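Local coordinates for putative secreted protein (Streptomyces coelicolor A3, PDB 2QF9) that is of unknown function but is a putative secreted protein of the DUF305 family, probably with a ferritin-like helical bundle, at residues Val39-Gln50 with Glu113-His124. Numbering follows the deposited sequence.
With EDO (1,2-ethanediol), chain C.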
loop_
_atom_site.group_PDB
_atom_site.type_symbol
_atom_site.label_atom_id
_atom_site.label_comp_id
_atom_site.label_asym_id
_atom_site.label_seq_id
_atom_site.Cartn_x
_atom_site.Cartn_y
_atom_site.Cartn_z
ATOM N N VAL A 39 10.430 -16.118 -0.136
ATOM C CA VAL A 39 9.960 -15.312 1.008
ATOM C C VAL A 39 9.864 -13.833 0.631
ATOM O O VAL A 39 8.879 -13.171 0.980
ATOM C CB VAL A 39 10.833 -15.554 2.271
ATOM C CG1 VAL A 39 10.500 -14.554 3.384
ATOM C CG2 VAL A 39 10.629 -16.992 2.751
ATOM N N ARG A 40 10.841 -13.318 -0.115
ATOM C CA ARG A 40 10.733 -11.927 -0.587
ATOM C C ARG A 40 9.496 -11.697 -1.451
ATOM O O ARG A 40 8.843 -10.643 -1.313
ATOM C CB ARG A 40 12.004 -11.475 -1.321
ATOM C CG ARG A 40 13.157 -11.150 -0.360
ATOM C CD ARG A 40 14.457 -10.844 -1.082
ATOM N NE ARG A 40 14.300 -10.000 -2.277
ATOM C CZ ARG A 40 14.270 -8.668 -2.259
ATOM N NH1 ARG A 40 14.383 -7.995 -1.120
ATOM N NH2 ARG A 40 14.140 -8.007 -3.385
ATOM N N ARG A 41 9.161 -12.677 -2.302
ATOM C CA ARG A 41 7.981 -12.559 -3.181
ATOM C C ARG A 41 6.705 -12.602 -2.346
ATOM O O ARG A 41 5.788 -11.810 -2.573
ATOM C CB ARG A 41 7.941 -13.632 -4.279
ATOM C CG ARG A 41 6.677 -13.575 -5.131
ATOM C CD ARG A 41 6.604 -12.298 -5.963
ATOM N NE ARG A 41 5.236 -11.958 -6.371
ATOM C CZ ARG A 41 4.908 -11.087 -7.331
ATOM N NH1 ARG A 41 5.844 -10.454 -8.042
ATOM N NH2 ARG A 41 3.626 -10.851 -7.590
ATOM N N LEU A 42 6.646 -13.532 -1.386
ATOM C CA LEU A 42 5.481 -13.621 -0.518
ATOM C C LEU A 42 5.287 -12.301 0.232
ATOM O O LEU A 42 4.158 -11.756 0.276
ATOM C CB LEU A 42 5.639 -14.778 0.472
ATOM C CG LEU A 42 4.579 -14.878 1.581
ATOM C CD1 LEU A 42 3.141 -15.057 1.007
ATOM C CD2 LEU A 42 4.973 -15.972 2.583
ATOM N N ALA A 43 6.383 -11.789 0.808
ATOM C CA ALA A 43 6.337 -10.535 1.577
ATOM C C ALA A 43 5.854 -9.379 0.693
ATOM O O ALA A 43 5.043 -8.569 1.112
ATOM C CB ALA A 43 7.706 -10.230 2.192
ATOM N N TYR A 44 6.307 -9.348 -0.552
ATOM C CA TYR A 44 5.867 -8.312 -1.496
ATOM C C TYR A 44 4.357 -8.435 -1.756
ATOM O O TYR A 44 3.633 -7.438 -1.717
ATOM C CB TYR A 44 6.667 -8.432 -2.799
ATOM C CG TYR A 44 6.170 -7.588 -3.941
ATOM C CD1 TYR A 44 6.580 -6.259 -4.084
ATOM C CD2 TYR A 44 5.305 -8.123 -4.898
ATOM C CE1 TYR A 44 6.128 -5.482 -5.151
ATOM C CE2 TYR A 44 4.845 -7.352 -5.967
ATOM C CZ TYR A 44 5.270 -6.037 -6.080
ATOM O OH TYR A 44 4.826 -5.270 -7.142
ATOM N N ASP A 45 3.893 -9.656 -2.029
ATOM C CA ASP A 45 2.460 -9.901 -2.260
ATOM C C ASP A 45 1.569 -9.534 -1.064
ATOM O O ASP A 45 0.535 -8.883 -1.220
ATOM C CB ASP A 45 2.212 -11.342 -2.702
ATOM C CG ASP A 45 2.760 -11.623 -4.119
ATOM O OD1 ASP A 45 2.943 -10.678 -4.904
ATOM O OD2 ASP A 45 2.984 -12.795 -4.449
ATOM N N ILE A 46 1.992 -9.927 0.127
ATOM C CA ILE A 46 1.263 -9.545 1.330
ATOM C C ILE A 46 1.262 -8.025 1.523
ATOM O O ILE A 46 0.221 -7.446 1.846
ATOM C CB ILE A 46 1.829 -10.266 2.576
ATOM C CG1 ILE A 46 1.503 -11.759 2.470
ATOM C CG2 ILE A 46 1.257 -9.649 3.891
ATOM C CD1 ILE A 46 2.152 -12.620 3.566
ATOM N N ALA A 47 2.429 -7.383 1.368
ATOM C CA ALA A 47 2.494 -5.926 1.483
ATOM C C ALA A 47 1.537 -5.244 0.493
ATOM O O ALA A 47 0.802 -4.326 0.854
ATOM C CB ALA A 47 3.931 -5.420 1.265
ATOM N N GLN A 48 1.564 -5.697 -0.753
ATOM C CA GLN A 48 0.744 -5.088 -1.803
ATOM C C GLN A 48 -0.746 -5.234 -1.499
ATOM O O GLN A 48 -1.508 -4.252 -1.580
ATOM C CB GLN A 48 1.110 -5.658 -3.175
ATOM C CG GLN A 48 2.477 -5.156 -3.678
ATOM C CD GLN A 48 2.381 -3.750 -4.263
ATOM O OE1 GLN A 48 2.242 -3.589 -5.471
ATOM N NE2 GLN A 48 2.421 -2.741 -3.411
ATOM N N THR A 49 -1.156 -6.448 -1.143
ATOM C CA THR A 49 -2.558 -6.730 -0.901
ATOM C C THR A 49 -3.050 -6.019 0.347
ATOM O O THR A 49 -4.090 -5.359 0.320
ATOM C CB THR A 49 -2.811 -8.256 -0.816
ATOM O OG1 THR A 49 -2.504 -8.823 -2.091
ATOM C CG2 THR A 49 -4.282 -8.580 -0.449
ATOM N N GLN A 50 -2.290 -6.117 1.426
ATOM C CA GLN A 50 -2.737 -5.566 2.704
ATOM C C GLN A 50 -2.687 -4.028 2.730
ATOM O O GLN A 50 -3.598 -3.396 3.258
ATOM C CB GLN A 50 -2.021 -6.221 3.888
ATOM C CG GLN A 50 -2.432 -7.722 4.010
ATOM C CD GLN A 50 -2.309 -8.297 5.411
ATOM O OE1 GLN A 50 -2.285 -7.575 6.392
ATOM N NE2 GLN A 50 -2.250 -9.612 5.498
ATOM N N GLU A 113 13.761 -15.499 7.655
ATOM C CA GLU A 113 12.658 -16.096 6.889
ATOM C C GLU A 113 11.727 -16.891 7.812
ATOM O O GLU A 113 10.500 -16.703 7.808
ATOM C CB GLU A 113 13.207 -17.027 5.796
ATOM C CG GLU A 113 13.988 -16.303 4.709
ATOM C CD GLU A 113 14.961 -17.233 3.995
ATOM O OE1 GLU A 113 14.567 -18.377 3.727
ATOM O OE2 GLU A 113 16.098 -16.806 3.717
ATOM N N VAL A 114 12.322 -17.767 8.621
ATOM C CA VAL A 114 11.535 -18.617 9.522
ATOM C C VAL A 114 10.740 -17.759 10.499
ATOM O O VAL A 114 9.541 -17.976 10.713
ATOM C CB VAL A 114 12.474 -19.604 10.260
ATOM C CG1 VAL A 114 11.781 -20.252 11.470
ATOM C CG2 VAL A 114 12.966 -20.679 9.253
ATOM N N TYR A 115 11.405 -16.781 11.084
ATOM C CA TYR A 115 10.762 -15.958 12.119
ATOM C C TYR A 115 9.607 -15.152 11.526
ATOM O O TYR A 115 8.543 -15.067 12.127
ATOM C CB TYR A 115 11.773 -15.049 12.804
ATOM C CG TYR A 115 11.266 -14.546 14.148
ATOM C CD1 TYR A 115 11.042 -15.446 15.199
ATOM C CD2 TYR A 115 11.018 -13.200 14.370
ATOM C CE1 TYR A 115 10.576 -15.002 16.436
ATOM C CE2 TYR A 115 10.548 -12.746 15.593
ATOM C CZ TYR A 115 10.332 -13.650 16.627
ATOM O OH TYR A 115 9.859 -13.230 17.857
ATOM N N TYR A 116 9.814 -14.619 10.322
ATOM C CA TYR A 116 8.769 -13.910 9.571
ATOM C C TYR A 116 7.578 -14.830 9.295
ATOM O O TYR A 116 6.422 -14.459 9.520
ATOM C CB TYR A 116 9.358 -13.403 8.250
ATOM C CG TYR A 116 8.338 -12.839 7.304
ATOM C CD1 TYR A 116 7.790 -11.557 7.507
ATOM C CD2 TYR A 116 7.884 -13.596 6.203
ATOM C CE1 TYR A 116 6.845 -11.033 6.630
ATOM C CE2 TYR A 116 6.935 -13.087 5.324
ATOM C CZ TYR A 116 6.409 -11.810 5.539
ATOM O OH TYR A 116 5.492 -11.297 4.669
ATOM N N LEU A 117 7.864 -16.024 8.786
ATOM C CA LEU A 117 6.820 -16.998 8.504
ATOM C C LEU A 117 6.033 -17.390 9.757
ATOM O O LEU A 117 4.829 -17.572 9.698
ATOM C CB LEU A 117 7.398 -18.223 7.799
ATOM C CG LEU A 117 7.918 -17.946 6.380
ATOM C CD1 LEU A 117 8.832 -19.086 5.967
ATOM C CD2 LEU A 117 6.772 -17.736 5.368
ATOM N N GLN A 118 6.723 -17.503 10.886
ATOM C CA GLN A 118 6.051 -17.833 12.154
ATOM C C GLN A 118 5.160 -16.682 12.624
ATOM O O GLN A 118 3.986 -16.898 12.969
ATOM C CB GLN A 118 7.087 -18.169 13.210
ATOM C CG GLN A 118 7.738 -19.536 12.973
ATOM C CD GLN A 118 8.954 -19.755 13.867
ATOM O OE1 GLN A 118 9.587 -18.807 14.313
ATOM N NE2 GLN A 118 9.285 -21.020 14.120
ATOM N N LEU A 119 5.718 -15.469 12.620
ATOM C CA LEU A 119 4.938 -14.286 12.998
ATOM C C LEU A 119 3.740 -14.068 12.076
ATOM O O LEU A 119 2.640 -13.763 12.539
ATOM C CB LEU A 119 5.792 -13.030 12.994
ATOM C CG LEU A 119 6.877 -12.884 14.061
ATOM C CD1 LEU A 119 7.680 -11.605 13.806
ATOM C CD2 LEU A 119 6.297 -12.899 15.502
HETATM N N MSE A 120 3.936 -14.239 10.773
HETATM C CA MSE A 120 2.864 -13.963 9.825
HETATM C C MSE A 120 1.781 -15.056 9.906
HETATM O O MSE A 120 0.597 -14.782 9.708
HETATM C CB MSE A 120 3.421 -13.811 8.408
HETATM C CG MSE A 120 2.404 -13.309 7.401
HETATM SE SE MSE A 120 1.719 -11.498 7.776
HETATM C CE MSE A 120 3.198 -10.479 7.011
ATOM N N THR A 121 2.185 -16.289 10.206
ATOM C CA THR A 121 1.205 -17.354 10.396
ATOM C C THR A 121 0.243 -16.976 11.544
ATOM O O THR A 121 -1.002 -17.014 11.395
ATOM C CB THR A 121 1.884 -18.744 10.611
ATOM O OG1 THR A 121 2.506 -19.151 9.386
ATOM C CG2 THR A 121 0.863 -19.804 11.031
ATOM N N GLU A 122 0.819 -16.555 12.664
ATOM C CA GLU A 122 0.019 -16.124 13.804
ATOM C C GLU A 122 -0.830 -14.893 13.456
ATOM O O GLU A 122 -2.005 -14.794 13.838
ATOM C CB GLU A 122 0.931 -15.852 14.991
ATOM C CG GLU A 122 0.221 -15.410 16.254
ATOM C CD GLU A 122 -0.778 -16.421 16.806
ATOM O OE1 GLU A 122 -0.886 -17.572 16.304
ATOM O OE2 GLU A 122 -1.472 -16.041 17.764
ATOM N N HIS A 123 -0.217 -13.972 12.725
ATOM C CA HIS A 123 -0.869 -12.742 12.299
ATOM C C HIS A 123 -2.097 -13.057 11.431
ATOM O O HIS A 123 -3.179 -12.524 11.674
ATOM C CB HIS A 123 0.128 -11.880 11.541
ATOM C CG HIS A 123 -0.190 -10.420 11.568
ATOM N ND1 HIS A 123 -0.876 -9.784 10.557
ATOM C CD2 HIS A 123 0.098 -9.468 12.481
ATOM C CE1 HIS A 123 -0.990 -8.500 10.844
ATOM N NE2 HIS A 123 -0.414 -8.285 12.010
ATOM N N HIS A 124 -1.910 -13.931 10.442
ATOM C CA HIS A 124 -2.997 -14.418 9.585
ATOM C C HIS A 124 -4.104 -15.109 10.386
ATOM O O HIS A 124 -5.285 -14.881 10.108
ATOM C CB HIS A 124 -2.455 -15.374 8.521
ATOM C CG HIS A 124 -1.934 -14.696 7.290
ATOM N ND1 HIS A 124 -1.477 -13.390 7.273
ATOM C CD2 HIS A 124 -1.794 -15.164 6.026
ATOM C CE1 HIS A 124 -1.101 -13.081 6.043
ATOM N NE2 HIS A 124 -1.286 -14.138 5.267
HETATM C C1 EDO C . 3.366 -0.145 -0.494
HETATM O O1 EDO C . 4.231 -0.015 0.625
HETATM C C2 EDO C . 2.622 -1.468 -0.359
HETATM O O2 EDO C . 3.372 -2.485 -1.002
HETATM O O HOH W 1 -2.195 -10.983 8.361
#
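A single water joins Gln50 to His123 and His124 across an otherwise largely apolar interface, showing how, where two helices diverge, a water can supplement the direct approach of side chains, here Gln50 NE2 at 3.7 Å from His124 CE1. The water accepts from Gln50 NE2 at 3.2 Å and lies 2.7 Å from His124 ND1; His123 ND1 meets it in the plane of its ring. Beside this bridge the Gln50 amide passes His124 with the two planes 26° apart, and Glu157 of helix 141-167 holds the far nitrogen, NE2, of His124, so both ring nitrogens have partners and the rotation of the ring is probably fixed. Nearer the close end, Tyr116 reaches across to helix 37-63, its OH within 3.3 Å of Ala43 CA; the ring gets there because chi1, 171°, turns CG opposite the main-chain nitrogen. Small Ala43 admits the phenol, whose hydroxyl is hydrogen-bonded to Ser27 of helix 8-31. Leu42 CD2 sits at the ring edge, while Val39 CG1 lies 4.0 Å from CD2 of Tyr116. Replacing Tyr116 with alanine would probably open a gap against Val39 and Ala43 and leave Ser27 without its phenol partner. Toward the Val39 end Leu42 CD2 meets Leu117 CD2 at 3.8 Å; toward the Gln50 end Ile46 CG2 touches CE of selenomethionine Met120 tip to tip, in one of its two deposited conformers. The segment axes, 11.4 Å apart at closest, are inclined at 35°: helices 37-63 and 109-137, broadly parallel and joined by a long connection, are second and third of four long helices, consistent with a ferritin-like four-helix bundle.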